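Local coordinates for protein PTHB1 (Homo sapiens, PDB 4YD8), which forms part of the BBSome, a coat complex thought to sort specific membrane proteins to primary cilia, and is represented here by its N-terminal seven-bladed beta-propeller, at residues K43-S48 and L53-P58; L99-S104 and C108-S113; I156-M161 and M166-E171; V264-E269 and F273-N278; N306-N311 and V335-G340. One frame throughout, in Å; residues are numbered along the deposited sequence. Where two conformers were deposited one is given.

Contact 1: residues K43-S48 and L53-P58; sequences KIIVGS and LRIFSP
Ile-45, Leu-53 and Ile-55 make the apolar centre on one face of this antiparallel hairpin. Ile-45 holds CG1 beside its backbone N (chi1 -55°) and CG2 anti to it, which parts the two branches: CG2 meets Leu-53 CD2 at 3.8 Å, while CG1 lies side by side with Ile-55 CG1 at 4.2 Å, both isoleucines pointing the same way. Gly-47 faces Leu-53 across the strands without a side chain, and Leu-53 CD2 comes to 4.1 Å from its CA. On the other face Ile-44 CD1 crosses to Pro-58 CG at 3.8 Å, and the edge of the Phe-56 ring faces Ile-44 O. Reciprocal backbone hydrogen bonds join Ile-44 to Phe-56 and Val-46 to Arg-54. Val-46 O takes two donors: Arg-54 N at 2.9 Å and a water at 2.8 Å, which in turn accepts from Arg-54 NH1 at 3.0 Å. The guanidinium is thereby tied back to its own hairpin while forming salt bridges with Glu-22 and Glu-75; at the other end Lys-43 NZ turns away to Asp-35 and Gln-41 O. Strands 29-32 and 72-77 flank the pair and complete a four-stranded propeller blade. Its Ile-44 and Phe-56 face packs on strands 357-362 and 8-17, where Trp-14 meets the Phe-56 ring edge-to-face.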
# COMPACT_ATOMS: atom_id res chain seq x y z
N LYS A 43 -6.39 -11.88 -0.85
CA LYS A 43 -6.78 -11.79 -2.26
C LYS A 43 -6.03 -10.61 -2.84
O LYS A 43 -5.64 -9.71 -2.11
CB LYS A 43 -8.28 -11.61 -2.43
CG LYS A 43 -9.08 -12.88 -2.17
CD LYS A 43 -9.22 -13.14 -0.69
CE LYS A 43 -9.68 -14.56 -0.42
NZ LYS A 43 -9.66 -14.81 1.04
N ILE A 44 -5.83 -10.61 -4.16
CA ILE A 44 -5.19 -9.48 -4.83
C ILE A 44 -6.29 -8.53 -5.28
O ILE A 44 -7.21 -8.94 -6.01
CB ILE A 44 -4.36 -9.91 -6.04
CG1 ILE A 44 -3.32 -10.96 -5.65
CG2 ILE A 44 -3.67 -8.72 -6.69
CD1 ILE A 44 -2.67 -11.58 -6.86
N ILE A 45 -6.22 -7.28 -4.84
CA ILE A 45 -7.16 -6.27 -5.30
C ILE A 45 -6.40 -5.23 -6.10
O ILE A 45 -5.41 -4.69 -5.62
CB ILE A 45 -7.89 -5.54 -4.14
CG1 ILE A 45 -8.58 -6.56 -3.22
CG2 ILE A 45 -8.88 -4.50 -4.71
CD1 ILE A 45 -7.86 -6.81 -1.94
N VAL A 46 -6.84 -4.99 -7.33
CA VAL A 46 -6.19 -3.99 -8.17
C VAL A 46 -7.21 -3.06 -8.80
O VAL A 46 -8.18 -3.52 -9.42
CB VAL A 46 -5.34 -4.63 -9.31
CG1 VAL A 46 -4.65 -3.53 -10.13
CG2 VAL A 46 -4.29 -5.57 -8.75
N GLY A 47 -6.99 -1.75 -8.65
CA GLY A 47 -7.82 -0.77 -9.35
C GLY A 47 -6.99 -0.12 -10.44
O GLY A 47 -5.78 -0.00 -10.32
N SER A 48 -7.63 0.28 -11.54
CA SER A 48 -6.89 0.92 -12.62
C SER A 48 -7.37 2.35 -12.89
O SER A 48 -8.47 2.73 -12.50
CB SER A 48 -6.96 0.09 -13.91
OG SER A 48 -8.13 0.34 -14.66
N LEU A 53 -12.09 -2.26 -11.25
CA LEU A 53 -11.66 -2.87 -10.00
C LEU A 53 -11.68 -4.39 -10.19
O LEU A 53 -12.69 -4.95 -10.62
CB LEU A 53 -12.59 -2.45 -8.84
CG LEU A 53 -12.23 -2.75 -7.37
CD1 LEU A 53 -12.28 -4.24 -7.02
CD2 LEU A 53 -10.86 -2.20 -7.02
N ARG A 54 -10.56 -5.05 -9.88
CA ARG A 54 -10.47 -6.50 -10.05
C ARG A 54 -9.99 -7.16 -8.75
O ARG A 54 -9.14 -6.62 -8.06
CB ARG A 54 -9.51 -6.85 -11.21
CG ARG A 54 -10.00 -6.34 -12.57
CD ARG A 54 -8.96 -6.50 -13.68
NE ARG A 54 -9.48 -6.07 -14.98
CZ ARG A 54 -9.15 -4.93 -15.58
NH1 ARG A 54 -8.32 -4.08 -15.00
NH2 ARG A 54 -9.67 -4.63 -16.76
N ILE A 55 -10.54 -8.32 -8.44
CA ILE A 55 -10.11 -9.09 -7.28
C ILE A 55 -9.76 -10.51 -7.72
O ILE A 55 -10.56 -11.17 -8.39
CB ILE A 55 -11.21 -9.16 -6.20
CG1 ILE A 55 -11.67 -7.75 -5.79
CG2 ILE A 55 -10.71 -9.95 -4.98
CD1 ILE A 55 -12.80 -7.78 -4.73
N PHE A 56 -8.56 -10.96 -7.36
CA PHE A 56 -8.07 -12.29 -7.76
C PHE A 56 -7.76 -13.17 -6.56
O PHE A 56 -7.31 -12.70 -5.51
CB PHE A 56 -6.77 -12.21 -8.59
CG PHE A 56 -6.90 -11.47 -9.89
CD1 PHE A 56 -6.73 -10.10 -9.95
CD2 PHE A 56 -7.18 -12.17 -11.07
CE1 PHE A 56 -6.83 -9.42 -11.15
CE2 PHE A 56 -7.29 -11.49 -12.28
CZ PHE A 56 -7.12 -10.11 -12.32
N SER A 57 -7.95 -14.47 -6.75
CA SER A 57 -7.42 -15.48 -5.84
C SER A 57 -6.66 -16.47 -6.70
O SER A 57 -7.21 -17.45 -7.16
CB SER A 57 -8.56 -16.15 -5.05
OG SER A 57 -8.04 -17.00 -4.05
N PRO A 58 -5.38 -16.19 -6.96
CA PRO A 58 -4.62 -16.95 -7.97
C PRO A 58 -4.31 -18.38 -7.55
O PRO A 58 -4.09 -18.66 -6.37
CB PRO A 58 -3.33 -16.14 -8.13
CG PRO A 58 -3.23 -15.31 -6.89
CD PRO A 58 -4.63 -15.04 -6.43
O HOH W 1 -8.13 -3.24 -12.16

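Contact 2: residues L99-S104 and C108-S113; sequences LAVLHS and CVYSVS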
# COMPACT_ATOMS: atom_id res chain seq x y z
N LEU A 99 -13.49 -2.76 1.63
CA LEU A 99 -12.65 -2.18 0.57
C LEU A 99 -12.94 -0.70 0.45
O LEU A 99 -14.09 -0.32 0.27
CB LEU A 99 -12.93 -2.86 -0.76
CG LEU A 99 -12.22 -2.29 -2.00
CD1 LEU A 99 -10.72 -2.45 -1.90
CD2 LEU A 99 -12.74 -2.92 -3.28
N ALA A 100 -11.90 0.13 0.53
CA ALA A 100 -12.06 1.56 0.21
C ALA A 100 -11.46 1.80 -1.16
O ALA A 100 -10.35 1.36 -1.45
CB ALA A 100 -11.40 2.44 1.26
N VAL A 101 -12.21 2.48 -2.02
CA VAL A 101 -11.75 2.84 -3.34
C VAL A 101 -11.73 4.36 -3.41
O VAL A 101 -12.76 5.01 -3.22
CB VAL A 101 -12.65 2.28 -4.45
CG1 VAL A 101 -12.14 2.68 -5.84
CG2 VAL A 101 -12.76 0.73 -4.32
N LEU A 102 -10.55 4.92 -3.65
CA LEU A 102 -10.41 6.36 -3.76
C LEU A 102 -10.49 6.77 -5.22
O LEU A 102 -9.73 6.26 -6.05
CB LEU A 102 -9.08 6.82 -3.15
CG LEU A 102 -8.84 8.33 -3.17
CD1 LEU A 102 -9.91 9.05 -2.34
CD2 LEU A 102 -7.44 8.61 -2.64
N HIS A 103 -11.39 7.71 -5.51
CA HIS A 103 -11.47 8.34 -6.83
C HIS A 103 -11.10 9.81 -6.65
O HIS A 103 -10.94 10.28 -5.53
CB HIS A 103 -12.89 8.23 -7.42
CG HIS A 103 -13.36 6.83 -7.62
ND1 HIS A 103 -12.91 6.03 -8.65
CD2 HIS A 103 -14.26 6.08 -6.93
CE1 HIS A 103 -13.51 4.85 -8.59
NE2 HIS A 103 -14.34 4.86 -7.56
N SER A 104 -10.98 10.53 -7.76
CA SER A 104 -10.64 11.95 -7.70
C SER A 104 -11.59 12.76 -6.82
O SER A 104 -11.14 13.61 -6.03
CB SER A 104 -10.61 12.54 -9.10
OG SER A 104 -10.34 13.93 -9.02
N CYS A 108 -15.36 5.56 -1.92
CA CYS A 108 -16.43 4.57 -1.85
C CYS A 108 -15.98 3.37 -1.03
O CYS A 108 -14.86 2.89 -1.21
CB CYS A 108 -16.85 4.13 -3.26
SG CYS A 108 -17.42 5.51 -4.33
N VAL A 109 -16.83 2.92 -0.12
CA VAL A 109 -16.48 1.79 0.74
C VAL A 109 -17.43 0.62 0.45
O VAL A 109 -18.65 0.80 0.39
CB VAL A 109 -16.52 2.20 2.24
CG1 VAL A 109 -16.43 0.98 3.15
CG2 VAL A 109 -15.35 3.14 2.56
N TYR A 110 -16.86 -0.56 0.21
CA TYR A 110 -17.61 -1.72 -0.26
C TYR A 110 -17.47 -2.91 0.66
O TYR A 110 -16.42 -3.12 1.26
CB TYR A 110 -17.12 -2.18 -1.64
CG TYR A 110 -17.37 -1.18 -2.74
CD1 TYR A 110 -18.55 -1.20 -3.46
CD2 TYR A 110 -16.41 -0.23 -3.06
CE1 TYR A 110 -18.79 -0.29 -4.47
CE2 TYR A 110 -16.64 0.68 -4.07
CZ TYR A 110 -17.83 0.65 -4.76
OH TYR A 110 -18.07 1.54 -5.76
N SER A 111 -18.53 -3.70 0.72
CA SER A 111 -18.49 -5.02 1.35
C SER A 111 -18.32 -6.12 0.30
O SER A 111 -19.17 -6.27 -0.57
CB SER A 111 -19.78 -5.24 2.16
OG SER A 111 -19.84 -6.56 2.68
N VAL A 112 -17.26 -6.91 0.41
CA VAL A 112 -17.03 -8.01 -0.53
C VAL A 112 -17.38 -9.32 0.15
O VAL A 112 -16.84 -9.62 1.21
CB VAL A 112 -15.56 -8.05 -1.01
CG1 VAL A 112 -15.34 -9.23 -1.94
CG2 VAL A 112 -15.18 -6.74 -1.69
N SER A 113 -18.30 -10.07 -0.45
CA SER A 113 -18.74 -11.32 0.15
C SER A 113 -17.76 -12.46 -0.10
O SER A 113 -16.89 -12.38 -0.97
CB SER A 113 -20.11 -11.72 -0.41
OG SER A 113 -19.96 -12.25 -1.72
O HOH W 2 -16.63 3.51 -6.90
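Leu-99 to Val-101 and Cys-108 to Tyr-110 pair as an antiparallel hairpin, the second and third strands of a four-stranded propeller blade between strands 84-88 and 127-134. Two hydrogen-bonded pairs, Leu-99 with Tyr-110 and Val-101 with Cys-108, enclose the non-hydrogen-bonded pair of Ala-100 and Val-109. The four bonds are near straight: Tyr-110 N to Leu-99 O measures 2.8 Å, and Cys-108 N to Val-101 O has an N-H...O angle of 173°. Leu-99 O also receives the CA-H of Val-109, CA lying 3.2 Å from that oxygen. Beyond the backbone, Val-101 CG2 crosses to the Tyr-110 ring, meeting CE2 at 3.9 Å. With CG1 of Val-101 anti to the backbone N (chi1 180°), CG2 falls beside that N and against the ring. On the opposite face Ala-100 CB touches Val-109 CG2 at 4.2 Å; Gly-145, critical for protein stability, is about 11 Å from the Ala-100 side chain. Past the paired residues, His-103 presents its ring edge to Cys-108, CD2 standing 4.1 Å from SG. One water spans from His-103 NE2 to Tyr-110 OH, at 2.7 Å from each and near the tyrosine ring plane. With His-103 ND1 bonded to Pro-81 O, both imidazole nitrogens are engaged, which should fix the ring's rotation and, through the water, steady the phenol as well.

Contact 3: residues I156-M161 and M166-E171; sequences ICIQSM and MVFEQE
Met-166, present as selenomethionine, starts with CG beside its backbone N (chi1 -54°), runs straight through chi2 and bends at the selenium (chi3 -74°), which carries CE back across the hairpin to Ile-158 CG2 at 3.6 Å. The same methyl meets Ser-160 CB at 3.9 Å, so it touches the last residue of strand 155-160. Ile-158 uses its other branch separately: CG1 lies beside the backbone N and the extended chain (chi2 167°) sends CD1 to the Phe-168 ring, where it meets CE1 at 3.7 Å. That ring turns an edge to Ile-156 O and is also met by the rings of His-133 and Tyr-173. On the opposite face Cys-157 SG touches Val-167 CG2 at 4.2 Å. The backbone pairs Ile-156 with Phe-168 and Ile-158 with Met-166 through four hydrogen bonds, among them Phe-168 N to Ile-156 O at 2.8 Å. Met-166 O, besides accepting from Ile-158 N, takes the CA-H of Cys-157, CA being 3.2 Å away. These are the middle strands of a propeller blade; the stability-critical Gly-145, on the adjoining strand 139-145, lies about 7 Å from the Ile-156 side chain. Ser-160 OG is spent on Asp-162 and Met-164 N in the turn. No side-chain hydrogen bond crosses the hairpin: the backbone bonds set its register, and the side chains add apolar contact of methyl, ring, sulfur and Ser-160 CB.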
# COMPACT_ATOMS: atom_id res chain seq x y z
N ILE A 156 -10.30 7.17 7.95
CA ILE A 156 -9.61 7.39 6.69
C ILE A 156 -9.24 8.87 6.59
O ILE A 156 -10.02 9.74 6.98
CB ILE A 156 -10.48 6.96 5.48
CG1 ILE A 156 -10.55 5.43 5.38
CG2 ILE A 156 -9.96 7.54 4.16
CD1 ILE A 156 -11.64 4.95 4.45
N CYS A 157 -8.04 9.13 6.11
CA CYS A 157 -7.58 10.50 5.87
C CYS A 157 -7.16 10.61 4.42
O CYS A 157 -6.31 9.85 3.95
CB CYS A 157 -6.41 10.86 6.78
SG CYS A 157 -5.71 12.51 6.39
N ILE A 158 -7.78 11.54 3.70
CA ILE A 158 -7.47 11.74 2.29
C ILE A 158 -6.74 13.07 2.13
O ILE A 158 -7.20 14.09 2.63
CB ILE A 158 -8.77 11.76 1.43
CG1 ILE A 158 -9.51 10.41 1.50
CG2 ILE A 158 -8.46 12.12 -0.02
CD1 ILE A 158 -10.93 10.51 0.93
N GLN A 159 -5.59 13.05 1.46
CA GLN A 159 -4.90 14.28 1.11
C GLN A 159 -5.40 14.79 -0.24
O GLN A 159 -5.36 14.04 -1.23
CB GLN A 159 -3.38 14.06 1.06
CG GLN A 159 -2.61 15.35 0.68
CD GLN A 159 -1.11 15.14 0.60
OE1 GLN A 159 -0.33 16.07 0.79
NE2 GLN A 159 -0.69 13.91 0.30
N SER A 160 -5.84 16.05 -0.30
CA SER A 160 -6.29 16.62 -1.56
C SER A 160 -5.09 17.06 -2.39
O SER A 160 -3.98 17.18 -1.87
CB SER A 160 -7.21 17.82 -1.31
OG SER A 160 -6.47 18.92 -0.80
N MSE A 161 -5.31 17.30 -3.68
CA MSE A 161 -4.24 17.78 -4.55
C MSE A 161 -3.67 19.10 -4.04
O MSE A 161 -2.49 19.36 -4.22
CB MSE A 161 -4.72 17.93 -6.00
CG MSE A 161 -5.04 16.60 -6.69
SE MSE A 161 -3.45 15.47 -6.92
CE MSE A 161 -2.19 16.79 -7.61
N MSE A 166 -8.20 15.52 4.82
CA MSE A 166 -9.63 15.36 5.02
C MSE A 166 -9.88 14.05 5.75
O MSE A 166 -9.57 12.97 5.24
CB MSE A 166 -10.36 15.41 3.67
CG MSE A 166 -10.04 16.69 2.83
SE MSE A 166 -10.95 16.80 1.09
CE MSE A 166 -9.89 15.44 0.11
N VAL A 167 -10.40 14.16 6.96
CA VAL A 167 -10.55 13.02 7.85
C VAL A 167 -12.00 12.57 7.89
O VAL A 167 -12.91 13.39 8.09
CB VAL A 167 -10.06 13.34 9.27
CG1 VAL A 167 -10.35 12.19 10.22
CG2 VAL A 167 -8.57 13.67 9.26
N PHE A 168 -12.20 11.28 7.67
CA PHE A 168 -13.52 10.67 7.68
C PHE A 168 -13.62 9.62 8.78
O PHE A 168 -12.80 8.71 8.84
CB PHE A 168 -13.82 10.03 6.32
CG PHE A 168 -13.90 11.02 5.19
CD1 PHE A 168 -12.75 11.44 4.54
CD2 PHE A 168 -15.12 11.55 4.81
CE1 PHE A 168 -12.83 12.38 3.51
CE2 PHE A 168 -15.21 12.48 3.78
CZ PHE A 168 -14.06 12.89 3.13
N GLU A 169 -14.61 9.78 9.65
CA GLU A 169 -14.85 8.82 10.70
C GLU A 169 -15.88 7.82 10.17
O GLU A 169 -17.07 7.94 10.43
CB GLU A 169 -15.34 9.53 11.97
CG GLU A 169 -14.29 10.46 12.58
CD GLU A 169 -14.78 11.18 13.83
OE1 GLU A 169 -16.01 11.19 14.08
OE2 GLU A 169 -13.94 11.75 14.55
N GLN A 170 -15.38 6.86 9.39
CA GLN A 170 -16.21 5.86 8.73
C GLN A 170 -17.33 6.56 7.94
O GLN A 170 -17.03 7.31 7.01
CB GLN A 170 -16.72 4.84 9.76
CG GLN A 170 -15.51 4.16 10.45
CD GLN A 170 -15.87 3.10 11.48
OE1 GLN A 170 -16.65 3.35 12.40
NE2 GLN A 170 -15.27 1.91 11.34
N GLU A 171 -18.60 6.34 8.31
CA GLU A 171 -19.72 6.90 7.55
C GLU A 171 -19.85 8.42 7.61
O GLU A 171 -20.67 8.99 6.89
CB GLU A 171 -21.06 6.31 8.03
CG GLU A 171 -21.24 4.80 7.76
CD GLU A 171 -20.57 3.93 8.81
OE1 GLU A 171 -20.15 4.47 9.85
OE2 GLU A 171 -20.47 2.70 8.60

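Contact 4: residues V264-E269 and F273-N278; sequences VFVLGE and FCLKDN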
# COMPACT_ATOMS: atom_id res chain seq x y z
N VAL A 264 9.61 4.37 10.72
CA VAL A 264 9.14 5.11 9.56
C VAL A 264 10.08 4.89 8.39
O VAL A 264 11.21 5.35 8.42
CB VAL A 264 9.07 6.62 9.86
CG1 VAL A 264 8.60 7.37 8.64
CG2 VAL A 264 8.16 6.88 11.06
N PHE A 265 9.65 4.17 7.37
CA PHE A 265 10.55 3.98 6.23
C PHE A 265 10.22 4.97 5.13
O PHE A 265 9.04 5.16 4.82
CB PHE A 265 10.48 2.55 5.71
CG PHE A 265 11.15 1.57 6.61
CD1 PHE A 265 10.48 1.06 7.72
CD2 PHE A 265 12.45 1.18 6.38
CE1 PHE A 265 11.11 0.15 8.56
CE2 PHE A 265 13.07 0.27 7.21
CZ PHE A 265 12.41 -0.22 8.30
N VAL A 266 11.25 5.60 4.58
CA VAL A 266 11.08 6.53 3.47
C VAL A 266 11.90 6.08 2.27
O VAL A 266 13.11 5.85 2.37
CB VAL A 266 11.47 7.97 3.86
CG1 VAL A 266 11.19 8.91 2.68
CG2 VAL A 266 10.66 8.40 5.09
N LEU A 267 11.21 5.92 1.15
CA LEU A 267 11.88 5.65 -0.11
C LEU A 267 12.13 6.95 -0.86
O LEU A 267 11.20 7.54 -1.39
CB LEU A 267 11.06 4.72 -1.00
CG LEU A 267 11.76 4.31 -2.31
CD1 LEU A 267 13.01 3.47 -2.00
CD2 LEU A 267 10.80 3.55 -3.23
N GLY A 268 13.38 7.39 -0.89
CA GLY A 268 13.73 8.60 -1.62
C GLY A 268 14.18 8.26 -3.03
O GLY A 268 14.33 7.09 -3.38
N GLU A 269 14.39 9.27 -3.86
CA GLU A 269 14.88 9.06 -5.21
C GLU A 269 16.32 8.55 -5.21
O GLU A 269 16.75 7.89 -6.16
CB GLU A 269 14.80 10.36 -6.03
CG GLU A 269 13.38 10.83 -6.32
CD GLU A 269 13.34 12.07 -7.20
OE1 GLU A 269 14.35 12.80 -7.26
OE2 GLU A 269 12.30 12.31 -7.84
N PHE A 273 15.62 5.43 3.77
CA PHE A 273 15.74 5.83 5.17
C PHE A 273 14.89 4.99 6.11
O PHE A 273 13.74 4.66 5.80
CB PHE A 273 15.31 7.30 5.36
CG PHE A 273 16.05 8.29 4.50
CD1 PHE A 273 15.69 8.50 3.18
CD2 PHE A 273 17.07 9.07 5.05
CE1 PHE A 273 16.36 9.46 2.38
CE2 PHE A 273 17.74 10.04 4.28
CZ PHE A 273 17.40 10.22 2.94
N CYS A 274 15.43 4.68 7.28
CA CYS A 274 14.64 4.15 8.38
C CYS A 274 14.70 5.13 9.53
O CYS A 274 15.77 5.37 10.09
CB CYS A 274 15.17 2.77 8.81
SG CYS A 274 14.32 2.13 10.28
N LEU A 275 13.55 5.73 9.88
CA LEU A 275 13.49 6.72 10.96
C LEU A 275 12.90 6.15 12.24
O LEU A 275 12.02 5.28 12.19
CB LEU A 275 12.65 7.93 10.54
CG LEU A 275 12.92 8.51 9.15
CD1 LEU A 275 12.05 9.77 8.95
CD2 LEU A 275 14.40 8.84 8.95
N LYS A 276 13.40 6.63 13.38
CA LYS A 276 12.73 6.40 14.66
C LYS A 276 11.43 7.18 14.65
O LYS A 276 11.29 8.12 13.87
CB LYS A 276 13.60 6.84 15.84
CG LYS A 276 14.79 5.92 16.09
CD LYS A 276 15.80 6.55 17.03
CE LYS A 276 15.15 7.01 18.32
NZ LYS A 276 14.29 5.96 18.93
N ASP A 277 10.49 6.79 15.52
CA ASP A 277 9.19 7.44 15.66
C ASP A 277 9.29 8.93 15.91
O ASP A 277 8.39 9.68 15.55
CB ASP A 277 8.40 6.82 16.82
CG ASP A 277 7.92 5.42 16.51
OD1 ASP A 277 8.45 4.82 15.55
OD2 ASP A 277 7.03 4.93 17.23
N ASN A 278 10.37 9.34 16.56
CA ASN A 278 10.55 10.72 16.98
C ASN A 278 11.23 11.55 15.90
O ASN A 278 11.55 12.73 16.09
CB ASN A 278 11.35 10.78 18.29
CG ASN A 278 12.81 10.38 18.10
OD1 ASN A 278 13.21 9.90 17.04
ND2 ASN A 278 13.61 10.58 19.14
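Cys-274 sets its sulfur over a face of the Phe-265 ring, a sulfur-aromatic contact within a non-hydrogen-bonded pair of an antiparallel hairpin. SG, anti to the backbone N (chi1 174°), is carried over the ring: it lies 4.1 Å from the centroid and 29° off the normal, displaced toward the CZ and CE2 side, nearest CZ at 3.6 Å. Cys-274 CB touches the ring too, 3.6 Å from Phe-265 CE2, while Arg-282 and Phe-283 also meet this cysteine side chain. A leucine at Phe-265 would probably lose this flat cover, leaving the sulfur without this aromatic partner and opening a gap toward Phe-294 and Pro-296. On the other face Val-264 CB meets Leu-275 CB at 3.9 Å, and Val-266 CG2 reaches Leu-275 CD1 at 4.3 Å. Val-266 O lies at the edge of the Phe-273 ring, in its plane. Four backbone bonds hold the pairs flanking Phe-265 and Cys-274, with Leu-275 N to Val-264 O at 2.8 Å. Strands 249-255 and 281-286 lie outside the hairpin and complete the blade, Phe-273 resting on Met-284 and Val-264 on Ile-252. Phe-265 itself leans across to strand 291-298 of the next blade.

Contact 5: residues N306-N311 and V335-G340; sequences NTLIGN and VAVRVG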
# COMPACT_ATOMS: atom_id res chain seq x y z
N ASN A 306 13.60 -6.56 6.95
CA ASN A 306 13.81 -6.86 5.52
C ASN A 306 12.92 -5.98 4.64
O ASN A 306 11.73 -5.81 4.91
CB ASN A 306 13.52 -8.35 5.22
CG ASN A 306 14.70 -9.27 5.55
OD1 ASN A 306 15.52 -8.98 6.42
ND2 ASN A 306 14.74 -10.42 4.88
N THR A 307 13.51 -5.43 3.58
CA THR A 307 12.82 -4.50 2.70
C THR A 307 12.99 -4.88 1.24
O THR A 307 14.11 -5.09 0.76
CB THR A 307 13.35 -3.06 2.91
OG1 THR A 307 13.16 -2.68 4.28
CG2 THR A 307 12.60 -2.08 1.99
N LEU A 308 11.87 -4.97 0.53
CA LEU A 308 11.89 -5.17 -0.92
C LEU A 308 12.03 -3.82 -1.59
O LEU A 308 11.35 -2.89 -1.21
CB LEU A 308 10.61 -5.85 -1.40
CG LEU A 308 10.54 -7.36 -1.23
CD1 LEU A 308 9.08 -7.75 -1.15
CD2 LEU A 308 11.21 -8.02 -2.42
N ILE A 309 12.91 -3.72 -2.59
CA ILE A 309 13.00 -2.49 -3.39
C ILE A 309 13.03 -2.86 -4.87
O ILE A 309 13.92 -3.60 -5.31
CB ILE A 309 14.24 -1.66 -3.02
CG1 ILE A 309 14.24 -1.32 -1.52
CG2 ILE A 309 14.30 -0.38 -3.89
CD1 ILE A 309 15.39 -0.39 -1.04
N GLY A 310 12.04 -2.37 -5.61
CA GLY A 310 11.96 -2.60 -7.04
C GLY A 310 12.58 -1.40 -7.74
O GLY A 310 12.57 -0.29 -7.19
N ASN A 311 13.13 -1.61 -8.93
CA ASN A 311 13.85 -0.54 -9.61
C ASN A 311 13.48 -0.38 -11.08
O ASN A 311 12.77 -1.22 -11.64
CB ASN A 311 15.35 -0.77 -9.51
CG ASN A 311 15.80 -0.94 -8.09
OD1 ASN A 311 16.04 0.04 -7.39
ND2 ASN A 311 15.92 -2.18 -7.64
N VAL A 335 5.55 -0.99 -10.31
CA VAL A 335 5.14 0.26 -9.66
C VAL A 335 4.65 0.00 -8.25
O VAL A 335 4.52 0.93 -7.47
CB VAL A 335 4.01 0.99 -10.41
CG1 VAL A 335 4.53 1.56 -11.69
CG2 VAL A 335 2.79 0.07 -10.61
N ALA A 336 4.34 -1.26 -7.95
CA ALA A 336 3.97 -1.64 -6.59
C ALA A 336 4.37 -3.08 -6.34
O ALA A 336 4.33 -3.91 -7.25
CB ALA A 336 2.47 -1.47 -6.34
N VAL A 337 4.73 -3.37 -5.10
CA VAL A 337 5.03 -4.73 -4.66
C VAL A 337 4.38 -4.95 -3.31
O VAL A 337 4.35 -4.05 -2.46
CB VAL A 337 6.56 -4.98 -4.59
CG1 VAL A 337 7.27 -3.95 -3.70
CG2 VAL A 337 6.84 -6.39 -4.12
N ARG A 338 3.80 -6.14 -3.14
CA ARG A 338 3.22 -6.55 -1.86
C ARG A 338 3.65 -7.97 -1.52
O ARG A 338 4.02 -8.74 -2.42
CB ARG A 338 1.69 -6.45 -1.90
CG ARG A 338 1.19 -5.00 -2.06
CD ARG A 338 1.35 -4.26 -0.74
NE ARG A 338 0.75 -2.93 -0.76
CZ ARG A 338 1.34 -1.85 -1.26
NH1 ARG A 338 2.56 -1.92 -1.78
NH2 ARG A 338 0.70 -0.68 -1.23
N VAL A 339 3.61 -8.31 -0.24
CA VAL A 339 3.87 -9.68 0.22
C VAL A 339 2.67 -10.18 1.00
O VAL A 339 2.12 -9.46 1.82
CB VAL A 339 5.13 -9.75 1.11
CG1 VAL A 339 5.34 -11.15 1.66
CG2 VAL A 339 6.34 -9.31 0.30
N GLY A 340 2.27 -11.42 0.79
CA GLY A 340 1.14 -11.91 1.55
C GLY A 340 0.95 -13.39 1.47
O GLY A 340 1.84 -14.13 1.03
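Leu-308 reaches from one blade of the seven-bladed beta-propeller to Val-337 and Val-339 on the first strand of the next, a side-chain contact with no hydrogen bond across it. From CB, whose nearest atom over the gap is Val-337 CG1 at 4.5 Å, the chain goes to CG, set beside the backbone N (chi1 -80°), which aims the fork at the facing strand. CG and CD2 stay 4.8 and 5.0 Å from Val-337 CG2, so CD1 does the touching. It meets Val-337 CG2 at 4.0 Å and Val-339 CG2 at 3.5 Å, the latter tighter than usual carbon contact, with the leucine and Val-339 side chains crossing at about a right angle. One methyl is lodged against two valines that alternate along strand 334-342 and point the same way. Within its own blade Leu-308 is packed by Leu-316, Ile-318 and Tyr-297. At the start of the segment Val-335 and Ala-336 form a classic beta bulge against strand 348-353. Arg-338, between the two valines, leaves on the other side to touch Leu-29 and Leu-31; its NH1 folds back to Val-337 O at 2.9 Å, from above the carbonyl plane while the oxygen lies in the plane of the guanidinium.

In the fold
From the N terminus, contacts 1, 2, 3 and 4 each close a short turn between the second and third strands of their own blade. Contact 5 closes a longer span of 23 residues, holding the last two strands of its blade, and joins consecutive blades, the last of which is completed by strand 8-17 near the chain start. All five follow one another in series without nesting or crossing. Around the ring, contact 1 packs on contact 2 through Ile-45 and Leu-99, and contact 2 on contact 3 through Leu-102 and Ile-158. Contact 4, on the opposite side of the chain's centre from contacts 1 and 2, touches contact 5 through Phe-265 and Thr-307.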